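Local coordinates for serine-tRNA ligase (Naegleria fowleri, PDB 6BLJ), which probably joins serine to its cognate tRNA in the cytosol through a seryl-adenylate, in the manner of class II aminoacyl-tRNA synthetases, at residues A[215-220]-A[325-330]; A[355-360]-A[387-392]; A[367-372]-A[452-457]; A[393-398]-A[405-410]. All blocks are in the same frame, centred on the assembly; numbering follows the deposited sequence.

Interaction 1. Residues A[215-220]-A[325-330]. With AMP (adenosine monophosphate), chain D.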
# COMPACT_ATOMS: atom_id res chain seq x y z
N TYR A 215 -2.14 -1.47 -22.27
CA TYR A 215 -2.43 -1.31 -23.69
C TYR A 215 -1.16 -1.48 -24.52
O TYR A 215 -0.06 -1.18 -24.06
CB TYR A 215 -3.07 0.07 -24.00
CG TYR A 215 -2.15 1.26 -23.70
CD1 TYR A 215 -2.00 1.74 -22.39
CD2 TYR A 215 -1.46 1.92 -24.72
CE1 TYR A 215 -1.16 2.84 -22.11
CE2 TYR A 215 -0.63 3.03 -24.46
CZ TYR A 215 -0.49 3.47 -23.15
OH TYR A 215 0.32 4.54 -22.86
N PHE A 216 -1.33 -1.98 -25.74
CA PHE A 216 -0.35 -1.80 -26.81
C PHE A 216 -0.90 -0.78 -27.80
O PHE A 216 -2.09 -0.82 -28.14
CB PHE A 216 -0.07 -3.09 -27.61
CG PHE A 216 0.62 -4.18 -26.84
CD1 PHE A 216 1.97 -4.49 -27.09
CD2 PHE A 216 -0.08 -4.96 -25.94
CE1 PHE A 216 2.60 -5.55 -26.40
CE2 PHE A 216 0.54 -6.03 -25.23
CZ PHE A 216 1.88 -6.32 -25.48
N LEU A 217 -0.04 0.12 -28.27
CA LEU A 217 -0.35 1.03 -29.36
C LEU A 217 0.39 0.55 -30.61
O LEU A 217 1.54 0.11 -30.52
CB LEU A 217 0.06 2.47 -29.00
CG LEU A 217 -0.76 3.64 -29.56
CD1 LEU A 217 -2.17 3.65 -28.98
CD2 LEU A 217 -0.07 4.99 -29.31
N LEU A 218 -0.29 0.60 -31.77
CA LEU A 218 0.28 0.08 -33.02
C LEU A 218 0.21 1.07 -34.18
O LEU A 218 -0.75 1.84 -34.31
CB LEU A 218 -0.41 -1.23 -33.48
CG LEU A 218 -0.29 -2.45 -32.55
CD1 LEU A 218 -1.38 -2.40 -31.50
CD2 LEU A 218 -0.34 -3.76 -33.32
N GLY A 219 1.20 0.99 -35.07
CA GLY A 219 1.10 1.64 -36.37
C GLY A 219 1.19 3.16 -36.31
O GLY A 219 2.01 3.73 -35.59
N ASP A 220 0.33 3.82 -37.09
CA ASP A 220 0.46 5.27 -37.23
C ASP A 220 0.22 6.00 -35.90
O ASP A 220 0.80 7.07 -35.67
CB ASP A 220 -0.51 5.78 -38.30
CG ASP A 220 -0.12 5.32 -39.72
OD1 ASP A 220 1.04 4.95 -39.96
OD2 ASP A 220 -1.00 5.33 -40.59
N LEU A 325 -12.33 3.01 -20.47
CA LEU A 325 -12.27 2.67 -21.89
C LEU A 325 -11.11 3.40 -22.57
O LEU A 325 -11.09 4.63 -22.61
CB LEU A 325 -13.58 3.04 -22.59
CG LEU A 325 -14.89 2.49 -22.02
CD1 LEU A 325 -16.05 2.88 -22.95
CD2 LEU A 325 -14.85 0.98 -21.78
N GLY A 326 -10.17 2.63 -23.13
CA GLY A 326 -9.14 3.23 -23.96
C GLY A 326 -7.96 3.77 -23.17
O GLY A 326 -7.64 3.30 -22.08
N ILE A 327 -7.30 4.79 -23.71
CA ILE A 327 -6.04 5.25 -23.14
C ILE A 327 -6.16 6.68 -22.58
O ILE A 327 -5.15 7.39 -22.46
CB ILE A 327 -4.90 5.11 -24.16
CG1 ILE A 327 -5.07 6.07 -25.36
CG2 ILE A 327 -4.85 3.66 -24.66
CD1 ILE A 327 -3.90 5.92 -26.38
N PHE A 328 -7.38 7.10 -22.25
CA PHE A 328 -7.60 8.40 -21.60
C PHE A 328 -7.04 8.42 -20.18
O PHE A 328 -6.43 9.41 -19.76
CB PHE A 328 -9.10 8.71 -21.61
CG PHE A 328 -9.48 9.98 -20.92
CD1 PHE A 328 -9.68 10.01 -19.55
CD2 PHE A 328 -9.69 11.15 -21.66
CE1 PHE A 328 -10.06 11.20 -18.91
CE2 PHE A 328 -10.09 12.33 -21.02
CZ PHE A 328 -10.26 12.36 -19.65
N ARG A 329 -7.28 7.37 -19.41
CA ARG A 329 -6.75 7.24 -18.06
C ARG A 329 -6.07 5.88 -17.97
O ARG A 329 -6.75 4.84 -17.95
CB ARG A 329 -7.86 7.35 -17.01
CG ARG A 329 -7.35 7.23 -15.58
CD ARG A 329 -8.50 7.22 -14.57
NE ARG A 329 -9.31 8.43 -14.66
CZ ARG A 329 -9.01 9.59 -14.08
NH1 ARG A 329 -7.91 9.70 -13.34
NH2 ARG A 329 -9.81 10.64 -14.24
N VAL A 330 -4.74 5.89 -17.87
CA VAL A 330 -3.93 4.69 -17.89
C VAL A 330 -2.93 4.76 -16.73
O VAL A 330 -2.86 5.76 -16.02
CB VAL A 330 -3.21 4.51 -19.23
CG1 VAL A 330 -4.21 4.13 -20.33
CG2 VAL A 330 -2.47 5.80 -19.62
P AMP D . -1.84 15.96 -13.01
O1P AMP D . -2.76 15.05 -12.20
O2P AMP D . -0.38 15.88 -12.78
O3P AMP D . -2.37 17.38 -12.92
O5' AMP D . -2.06 15.53 -14.53
C5' AMP D . -1.47 16.25 -15.60
C4' AMP D . -2.02 15.78 -16.93
O4' AMP D . -1.53 14.44 -17.21
C3' AMP D . -3.53 15.65 -17.00
O3' AMP D . -4.17 16.88 -17.28
C2' AMP D . -3.73 14.61 -18.08
O2' AMP D . -3.59 15.20 -19.36
C1' AMP D . -2.54 13.68 -17.84
N9 AMP D . -2.86 12.52 -16.99
C8 AMP D . -2.99 12.52 -15.63
N7 AMP D . -3.28 11.34 -15.12
C5 AMP D . -3.35 10.51 -16.22
C6 AMP D . -3.62 9.13 -16.36
N6 AMP D . -3.84 8.30 -15.32
N1 AMP D . -3.65 8.62 -17.61
C2 AMP D . -3.38 9.43 -18.64
N3 AMP D . -3.09 10.73 -18.63
C4 AMP D . -3.10 11.22 -17.39
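Y215 and I327 meet through matching first torsions. The ring of Y215 (chi1 64°) and CG1 of I327 (chi1 67°) each sit between the backbone N and the carbonyl carbon. In I327 this leaves the CG2 branch beside the backbone N, over one face of the Y215 ring. The contact is CH-pi: I327 CG2 lies 4.0 Å from the centroid of the Y215 ring, displaced toward its rim, and 3.7 Å from Y215 CG. V330 comes to the same ring obliquely, with V330 CG1 3.8 Å from Y215 CE1. The hydroxyl of Y215 is hydrogen-bonded to the carbonyl of Q332. V330 touches Y215 with one methyl while its backbone grips the adenine. V330 N donates to N1 of AMP at 3.0 Å and 171°, nearly straight. N6 of AMP gives a hydrogen bond back to V330 O at 2.8 Å. Segment 325-330 belongs to the motif 2 loop of the class II core, between strands 304-313 and 332-342. Helix 448-458 packs on it through C453 and S449. Strand 216-218 pairs with strand 201-202, and L217 and L218 continue into an antiparallel ladder with a strand of the second subunit.

Interaction 2. Residues A[355-360]-A[387-392]; sequences EMIGNS and KKFDLE
I357 and L391 join helix 348-366 to strand 387-394 of the large mixed, mainly antiparallel sheet, the central sheet of the class II synthetase core. The two short segments run almost in the same direction, 6° apart, with their axes 9.8 Å from each other. The tight part is where two helix residues grip one leucine. CG1 of I357 is anti to the backbone N (chi1 -168°), which carries the end of the side chain down to the sheet. I357 CD1 then lies 3.6 Å from L391 CD2 and 3.7 Å from L391 CG. The other methyl, L391 CD1, rests 3.7 Å from S360 CB. L391 is modelled in two conformers, and these contacts are those of one of them. S360 meets L391 with its CB and backbone carbon; its hydroxyl is hydrogen-bonded to the carbonyl of T444. The contact is looser toward F389. I357 CG1 comes to the edge of that ring, near its plane, and is 4.2 Å from F389 CD2. F353 of the same helix also meets F389, edge-to-face. D390 points away from the helix, so the strand turns an apolar side to the helix and a polar side to the opposite face of the sheet. K388 is partly exposed there, and S409 of the neighbouring strand touches both K388 and D390. A salt bridge links the two within the strand: K388 NZ lies 2.8 Å from D390 OD1, on its syn lone pair.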
# COMPACT_ATOMS: atom_id res chain seq x y z
N GLU A 355 2.58 33.11 -18.24
CA GLU A 355 3.36 32.69 -19.41
C GLU A 355 3.20 31.20 -19.68
O GLU A 355 3.04 30.78 -20.83
CB GLU A 355 4.84 33.04 -19.21
CG GLU A 355 5.75 32.47 -20.31
CD GLU A 355 7.25 32.76 -20.10
OE1 GLU A 355 7.61 33.91 -19.77
OE2 GLU A 355 8.06 31.81 -20.24
N MET A 356 3.20 30.38 -18.62
CA MET A 356 3.17 28.93 -18.79
C MET A 356 1.80 28.45 -19.25
O MET A 356 1.72 27.59 -20.14
CB MET A 356 3.57 28.24 -17.47
CG MET A 356 5.05 28.50 -17.11
SD MET A 356 5.46 28.09 -15.40
CE MET A 356 5.38 26.29 -15.46
N ILE A 357 0.72 28.96 -18.66
CA ILE A 357 -0.58 28.56 -19.18
C ILE A 357 -0.74 29.10 -20.59
O ILE A 357 -1.32 28.44 -21.45
CB ILE A 357 -1.73 29.01 -18.24
CG1 ILE A 357 -3.06 28.34 -18.62
CG2 ILE A 357 -1.89 30.54 -18.22
CD1 ILE A 357 -3.03 26.82 -18.54
N GLY A 358 -0.14 30.27 -20.88
CA GLY A 358 -0.14 30.79 -22.25
C GLY A 358 0.60 29.90 -23.23
O GLY A 358 0.20 29.77 -24.39
N ASN A 359 1.71 29.31 -22.79
CA ASN A 359 2.42 28.35 -23.64
C ASN A 359 1.54 27.15 -23.99
O ASN A 359 1.51 26.70 -25.13
CB ASN A 359 3.70 27.87 -22.94
CG ASN A 359 4.78 28.95 -22.86
OD1 ASN A 359 4.76 29.91 -23.63
ND2 ASN A 359 5.72 28.78 -21.95
N SER A 360 0.83 26.60 -23.00
CA SER A 360 -0.02 25.44 -23.26
C SER A 360 -1.17 25.81 -24.19
O SER A 360 -1.52 25.05 -25.10
CB SER A 360 -0.54 24.85 -21.95
OG SER A 360 0.56 24.38 -21.17
N LYS A 387 -2.38 28.40 -6.49
CA LYS A 387 -3.34 28.64 -7.55
C LYS A 387 -3.13 27.59 -8.63
O LYS A 387 -1.99 27.20 -8.90
CB LYS A 387 -3.19 30.05 -8.15
CG LYS A 387 -4.20 30.34 -9.27
CD LYS A 387 -4.02 31.77 -9.83
CE LYS A 387 -5.10 32.09 -10.87
NZ LYS A 387 -5.14 33.53 -11.20
N LYS A 388 -4.21 27.18 -9.28
CA LYS A 388 -4.13 26.17 -10.33
C LYS A 388 -5.13 26.50 -11.44
O LYS A 388 -6.31 26.72 -11.16
CB LYS A 388 -4.38 24.76 -9.77
CG LYS A 388 -4.24 23.61 -10.77
CD LYS A 388 -3.98 22.30 -10.04
CE LYS A 388 -5.19 21.40 -10.07
NZ LYS A 388 -5.38 20.70 -11.38
N PHE A 389 -4.63 26.57 -12.67
CA PHE A 389 -5.45 26.64 -13.87
C PHE A 389 -5.37 25.29 -14.58
O PHE A 389 -4.28 24.73 -14.72
CB PHE A 389 -4.97 27.73 -14.84
CG PHE A 389 -5.58 29.10 -14.61
CD1 PHE A 389 -6.39 29.36 -13.52
CD2 PHE A 389 -5.32 30.13 -15.50
CE1 PHE A 389 -6.94 30.63 -13.32
CE2 PHE A 389 -5.87 31.41 -15.31
CZ PHE A 389 -6.67 31.65 -14.22
N ASP A 390 -6.51 24.78 -15.02
CA ASP A 390 -6.52 23.64 -15.93
C ASP A 390 -6.95 24.09 -17.31
O ASP A 390 -7.72 25.05 -17.46
CB ASP A 390 -7.48 22.53 -15.47
CG ASP A 390 -6.98 21.77 -14.25
OD1 ASP A 390 -5.94 22.18 -13.67
OD2 ASP A 390 -7.63 20.78 -13.87
N LEU A 391 -6.44 23.40 -18.33
CA LEU A 391 -6.99 23.47 -19.68
C LEU A 391 -7.82 22.22 -19.89
O LEU A 391 -7.30 21.10 -19.78
CB LEU A 391 -5.91 23.54 -20.75
CG LEU A 391 -4.97 24.73 -20.87
CD1 LEU A 391 -4.21 24.64 -22.19
CD2 LEU A 391 -5.76 26.00 -20.80
N GLU A 392 -9.11 22.40 -20.16
CA GLU A 392 -10.03 21.30 -20.45
C GLU A 392 -10.36 21.34 -21.93
O GLU A 392 -10.86 22.36 -22.42
CB GLU A 392 -11.30 21.40 -19.60
CG GLU A 392 -11.05 21.31 -18.07
CD GLU A 392 -12.34 21.38 -17.27
OE1 GLU A 392 -13.39 21.81 -17.81
OE2 GLU A 392 -12.30 21.05 -16.07

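Interaction 3. Residues A[367-372]-A[452-457]; sequences LGIPYR and LCCIVE
I369 and I455 are nearest across this contact, with their CA atoms 7.2 Å apart. The backbones differ in kind. G368 ends helix 348-366 in a Schellman motif with positive phi (65°). The chain then extends through I369 and P370 into strand 371-375. Segment 452-457 is regular helix, with V456 N bonded to L452 O at 3.0 Å. It belongs to helix 448-458, the helix of class II motif 3, which follows strand 436-447. The contact therefore packs the motif 3 helix against the connection between helix 348-366 and the next strand of the sheet. It is small, buried and apolar, and I369 does most of the work. Its CG2 branch is anti to the backbone N and approaches the sulfur of C454. C454 SG is also anti to its backbone N (chi1 -169°), a rotation that turns the thiol toward I369. I369 CG2 and C454 SG are 3.7 Å apart. I455 leaves its helix to the flank, yet its CG1 reaches I369, and the two side chains cross at about a right angle. A393 of strand 387-394 touches both I369 and C454, and F395 also lies on C454. Nearby, the carbonyl of L367 is hydrogen-bonded to the hydroxyl of Y459. The tip of I369 bridges the two helix residues: I369 CD1 is 4.1 Å from C454 SG and 4.1 Å from I455 CG1.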
# COMPACT_ATOMS: atom_id res chain seq x y z
N LEU A 367 -2.51 22.96 -32.50
CA LEU A 367 -3.06 21.66 -32.85
C LEU A 367 -4.51 21.72 -33.32
O LEU A 367 -5.05 20.69 -33.73
CB LEU A 367 -2.96 20.69 -31.66
CG LEU A 367 -1.53 20.23 -31.32
CD1 LEU A 367 -1.52 19.57 -29.97
CD2 LEU A 367 -1.02 19.26 -32.39
N GLY A 368 -5.14 22.89 -33.29
CA GLY A 368 -6.56 22.98 -33.59
C GLY A 368 -7.45 22.27 -32.59
O GLY A 368 -8.51 21.76 -32.95
N ILE A 369 -7.07 22.25 -31.32
CA ILE A 369 -7.84 21.58 -30.27
C ILE A 369 -8.63 22.64 -29.51
O ILE A 369 -8.02 23.50 -28.87
CB ILE A 369 -6.92 20.80 -29.32
CG1 ILE A 369 -6.20 19.66 -30.04
CG2 ILE A 369 -7.71 20.26 -28.14
CD1 ILE A 369 -7.13 18.61 -30.60
N PRO A 370 -9.97 22.60 -29.54
CA PRO A 370 -10.74 23.57 -28.75
C PRO A 370 -10.61 23.24 -27.27
O PRO A 370 -10.43 22.08 -26.89
CB PRO A 370 -12.19 23.38 -29.23
CG PRO A 370 -12.12 22.41 -30.37
CD PRO A 370 -10.86 21.61 -30.16
N TYR A 371 -10.68 24.28 -26.44
CA TYR A 371 -10.50 24.09 -25.00
C TYR A 371 -11.15 25.25 -24.24
O TYR A 371 -11.58 26.25 -24.81
CB TYR A 371 -9.02 23.97 -24.62
CG TYR A 371 -8.24 25.21 -24.88
CD1 TYR A 371 -7.53 25.37 -26.07
CD2 TYR A 371 -8.25 26.26 -23.97
CE1 TYR A 371 -6.84 26.54 -26.33
CE2 TYR A 371 -7.56 27.43 -24.24
CZ TYR A 371 -6.85 27.56 -25.40
OH TYR A 371 -6.17 28.74 -25.66
N ARG A 372 -11.16 25.10 -22.91
CA ARG A 372 -11.48 26.20 -22.02
C ARG A 372 -10.47 26.20 -20.88
O ARG A 372 -9.94 25.14 -20.51
CB ARG A 372 -12.94 26.10 -21.49
CG ARG A 372 -13.20 24.86 -20.60
CD ARG A 372 -14.69 24.66 -20.29
NE ARG A 372 -14.90 23.62 -19.27
CZ ARG A 372 -16.10 23.24 -18.83
NH1 ARG A 372 -17.19 23.82 -19.32
NH2 ARG A 372 -16.23 22.30 -17.89
N LEU A 452 -3.77 12.25 -27.67
CA LEU A 452 -4.12 11.43 -28.84
C LEU A 452 -5.61 11.10 -28.86
O LEU A 452 -6.23 11.12 -29.93
CB LEU A 452 -3.33 10.11 -28.87
CG LEU A 452 -1.84 10.06 -29.24
CD1 LEU A 452 -1.35 8.61 -29.14
CD2 LEU A 452 -1.57 10.64 -30.65
N CYS A 453 -6.20 10.76 -27.71
CA CYS A 453 -7.66 10.59 -27.65
C CYS A 453 -8.40 11.83 -28.15
O CYS A 453 -9.40 11.74 -28.87
CB CYS A 453 -8.09 10.30 -26.21
SG CYS A 453 -7.50 8.70 -25.60
N CYS A 454 -7.96 13.01 -27.71
CA CYS A 454 -8.61 14.25 -28.10
C CYS A 454 -8.42 14.54 -29.58
O CYS A 454 -9.34 15.00 -30.26
CB CYS A 454 -8.08 15.40 -27.25
SG CYS A 454 -9.02 16.93 -27.40
N ILE A 455 -7.21 14.29 -30.10
CA ILE A 455 -6.97 14.52 -31.52
C ILE A 455 -7.85 13.63 -32.38
O ILE A 455 -8.51 14.10 -33.31
CB ILE A 455 -5.48 14.31 -31.86
CG1 ILE A 455 -4.63 15.44 -31.27
CG2 ILE A 455 -5.28 14.18 -33.38
CD1 ILE A 455 -3.13 15.22 -31.44
N VAL A 456 -7.90 12.33 -32.07
CA VAL A 456 -8.61 11.44 -33.00
C VAL A 456 -10.10 11.76 -33.00
O VAL A 456 -10.76 11.62 -34.04
CB VAL A 456 -8.31 9.95 -32.70
CG1 VAL A 456 -6.79 9.65 -32.80
CG2 VAL A 456 -8.90 9.50 -31.36
N GLU A 457 -10.67 12.21 -31.87
CA GLU A 457 -12.08 12.59 -31.85
C GLU A 457 -12.34 13.87 -32.64
O GLU A 457 -13.34 13.98 -33.36
CB GLU A 457 -12.59 12.75 -30.42
CG GLU A 457 -12.79 11.41 -29.69
CD GLU A 457 -13.59 11.56 -28.40
OE1 GLU A 457 -14.16 12.65 -28.14
OE2 GLU A 457 -13.63 10.58 -27.64

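Interaction 4. Residues A[393-398]-A[405-410]; sequences AWFPGA and RELVSC. With AMP (adenosine monophosphate), chain D.
A393 and R405 form an antiparallel hydrogen-bonded pair, with A393 N 2.8 Å from R405 O and R405 N 3.0 Å from A393 O. The second bond is the straighter (162°) and lies in the carbonyl plane. In the first, A393 N sits above the carbonyl plane of R405. The methyl of A393 packs hard on L407: A393 CB and L407 CD1 are 3.4 Å apart, tighter than usual for two carbons. F395 lies across the start of the R405 side chain, its CE1 3.8 Å from R405 CB. The edge of the same ring faces L407, with F395 CZ 4.3 Å from L407 CD2. R405 bends at chi2 and chi3, and its guanidinium makes a salt bridge with D323. The two segments belong to the beta hairpin of strands 387-394 and 404-412 in the class II core. A type I turn from F395 to A398 follows the first strand, and E457 of helix 448-458 accepts a hydrogen bond from G397 N within it. The second strand carries a classic beta bulge, where L407 and V408 both face L391. This strand also lines the AMP pocket. O2' of AMP donates to L407 O at 2.8 Å, a bond to the ribose that uses only backbone. S409 holds OG between its backbone N and carbonyl carbon (chi1 64°), and from there S409 OG donates to O3P of the AMP phosphate at 2.6 Å.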
# COMPACT_ATOMS: atom_id res chain seq x y z
N ALA A 393 -10.08 20.25 -22.64
CA ALA A 393 -10.29 20.20 -24.08
C ALA A 393 -11.64 19.57 -24.41
O ALA A 393 -12.23 18.83 -23.62
CB ALA A 393 -9.18 19.41 -24.76
N TRP A 394 -12.11 19.88 -25.61
CA TRP A 394 -13.37 19.38 -26.16
C TRP A 394 -13.23 17.95 -26.67
O TRP A 394 -12.35 17.67 -27.50
CB TRP A 394 -13.80 20.32 -27.29
CG TRP A 394 -15.03 19.99 -28.05
CD1 TRP A 394 -15.11 19.58 -29.37
CD2 TRP A 394 -16.38 20.06 -27.58
NE1 TRP A 394 -16.42 19.39 -29.73
CE2 TRP A 394 -17.22 19.67 -28.65
CE3 TRP A 394 -16.97 20.40 -26.35
CZ2 TRP A 394 -18.62 19.63 -28.53
CZ3 TRP A 394 -18.35 20.36 -26.24
CH2 TRP A 394 -19.16 19.97 -27.33
N PHE A 395 -14.10 17.06 -26.21
CA PHE A 395 -14.17 15.67 -26.66
C PHE A 395 -15.53 15.43 -27.31
O PHE A 395 -16.50 15.09 -26.61
CB PHE A 395 -13.94 14.70 -25.50
CG PHE A 395 -12.50 14.57 -25.07
CD1 PHE A 395 -11.92 15.52 -24.24
CD2 PHE A 395 -11.72 13.50 -25.49
CE1 PHE A 395 -10.60 15.40 -23.83
CE2 PHE A 395 -10.39 13.37 -25.08
CZ PHE A 395 -9.83 14.32 -24.25
N PRO A 396 -15.66 15.62 -28.63
CA PRO A 396 -17.00 15.55 -29.26
C PRO A 396 -17.63 14.16 -29.24
O PRO A 396 -18.83 14.03 -29.51
CB PRO A 396 -16.74 16.00 -30.71
CG PRO A 396 -15.27 15.70 -30.96
CD PRO A 396 -14.59 15.92 -29.60
N GLY A 397 -16.86 13.11 -28.95
CA GLY A 397 -17.44 11.80 -28.81
C GLY A 397 -17.84 11.43 -27.40
O GLY A 397 -18.30 10.31 -27.18
N ALA A 398 -17.66 12.32 -26.41
CA ALA A 398 -17.94 11.93 -25.03
C ALA A 398 -19.42 11.71 -24.79
O ALA A 398 -20.28 12.22 -25.52
CB ALA A 398 -17.46 13.00 -24.05
N ARG A 405 -12.82 17.82 -20.83
CA ARG A 405 -12.00 17.06 -19.89
C ARG A 405 -10.60 17.65 -19.81
O ARG A 405 -10.05 18.09 -20.83
CB ARG A 405 -11.92 15.58 -20.28
CG ARG A 405 -13.28 14.86 -20.34
CD ARG A 405 -14.00 14.79 -19.00
NE ARG A 405 -13.24 14.08 -17.96
CZ ARG A 405 -13.22 12.75 -17.79
NH1 ARG A 405 -13.91 11.93 -18.59
NH2 ARG A 405 -12.50 12.23 -16.81
N GLU A 406 -10.03 17.60 -18.61
CA GLU A 406 -8.72 18.18 -18.38
C GLU A 406 -7.64 17.49 -19.21
O GLU A 406 -7.56 16.26 -19.28
CB GLU A 406 -8.38 18.12 -16.88
CG GLU A 406 -8.05 16.74 -16.32
CD GLU A 406 -9.28 15.87 -16.06
OE1 GLU A 406 -10.41 16.29 -16.37
OE2 GLU A 406 -9.10 14.74 -15.54
N LEU A 407 -6.82 18.31 -19.87
CA LEU A 407 -5.60 17.89 -20.56
C LEU A 407 -4.34 18.45 -19.92
O LEU A 407 -3.26 17.89 -20.12
CB LEU A 407 -5.60 18.38 -22.03
CG LEU A 407 -6.42 17.65 -23.09
CD1 LEU A 407 -6.00 18.11 -24.49
CD2 LEU A 407 -6.22 16.18 -22.91
N VAL A 408 -4.47 19.57 -19.20
CA VAL A 408 -3.35 20.36 -18.68
C VAL A 408 -3.72 20.85 -17.29
O VAL A 408 -4.85 21.27 -17.06
CB VAL A 408 -3.03 21.55 -19.60
CG1 VAL A 408 -2.15 22.58 -18.88
CG2 VAL A 408 -2.38 21.08 -20.89
N SER A 409 -2.77 20.78 -16.37
CA SER A 409 -2.84 21.51 -15.11
C SER A 409 -1.58 22.37 -14.97
O SER A 409 -0.47 21.95 -15.33
CB SER A 409 -2.98 20.55 -13.93
OG SER A 409 -1.82 19.74 -13.84
N CYS A 410 -1.77 23.59 -14.46
CA CYS A 410 -0.72 24.59 -14.33
C CYS A 410 -0.83 25.19 -12.94
O CYS A 410 -1.89 25.72 -12.59
CB CYS A 410 -0.87 25.66 -15.42
SG CYS A 410 0.24 27.10 -15.33
P AMP D . -1.84 15.96 -13.01
O1P AMP D . -2.76 15.05 -12.20
O2P AMP D . -0.38 15.88 -12.78
O3P AMP D . -2.37 17.38 -12.92
O5' AMP D . -2.06 15.53 -14.53
C5' AMP D . -1.47 16.25 -15.60
C4' AMP D . -2.02 15.78 -16.93
O4' AMP D . -1.53 14.44 -17.21
C3' AMP D . -3.53 15.65 -17.00
O3' AMP D . -4.17 16.88 -17.28
C2' AMP D . -3.73 14.61 -18.08
O2' AMP D . -3.59 15.20 -19.36
C1' AMP D . -2.54 13.68 -17.84
N9 AMP D . -2.86 12.52 -16.99
C8 AMP D . -2.99 12.52 -15.63
N7 AMP D . -3.28 11.34 -15.12
C5 AMP D . -3.35 10.51 -16.22
C6 AMP D . -3.62 9.13 -16.36
N6 AMP D . -3.84 8.30 -15.32
N1 AMP D . -3.65 8.62 -17.61
C2 AMP D . -3.38 9.43 -18.64
N3 AMP D . -3.09 10.73 -18.63
C4 AMP D . -3.10 11.22 -17.39

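In the fold
All four contacts are buried. Interactions 2, 3 and 4 share the large sheet. Interactions 2 and 4 both use strand 387-394, while strand 371-375, which pairs with it, belongs to interaction 3. Interactions 2 and 3 are also joined by the salt bridge between E392 and R372. Interactions 3 and 4 lie closest, with centres about 8 Å apart. Interaction 1 stands on the far side of the motif 3 helix, where I327 meets C453, and reaches the subunit interface. Interactions 1 and 4 hold opposite ends of AMP: adenine at 325-330, ribose and phosphate at 405-410. Only interaction 4 has backbone bonds between its segments; the others meet through apolar side chains.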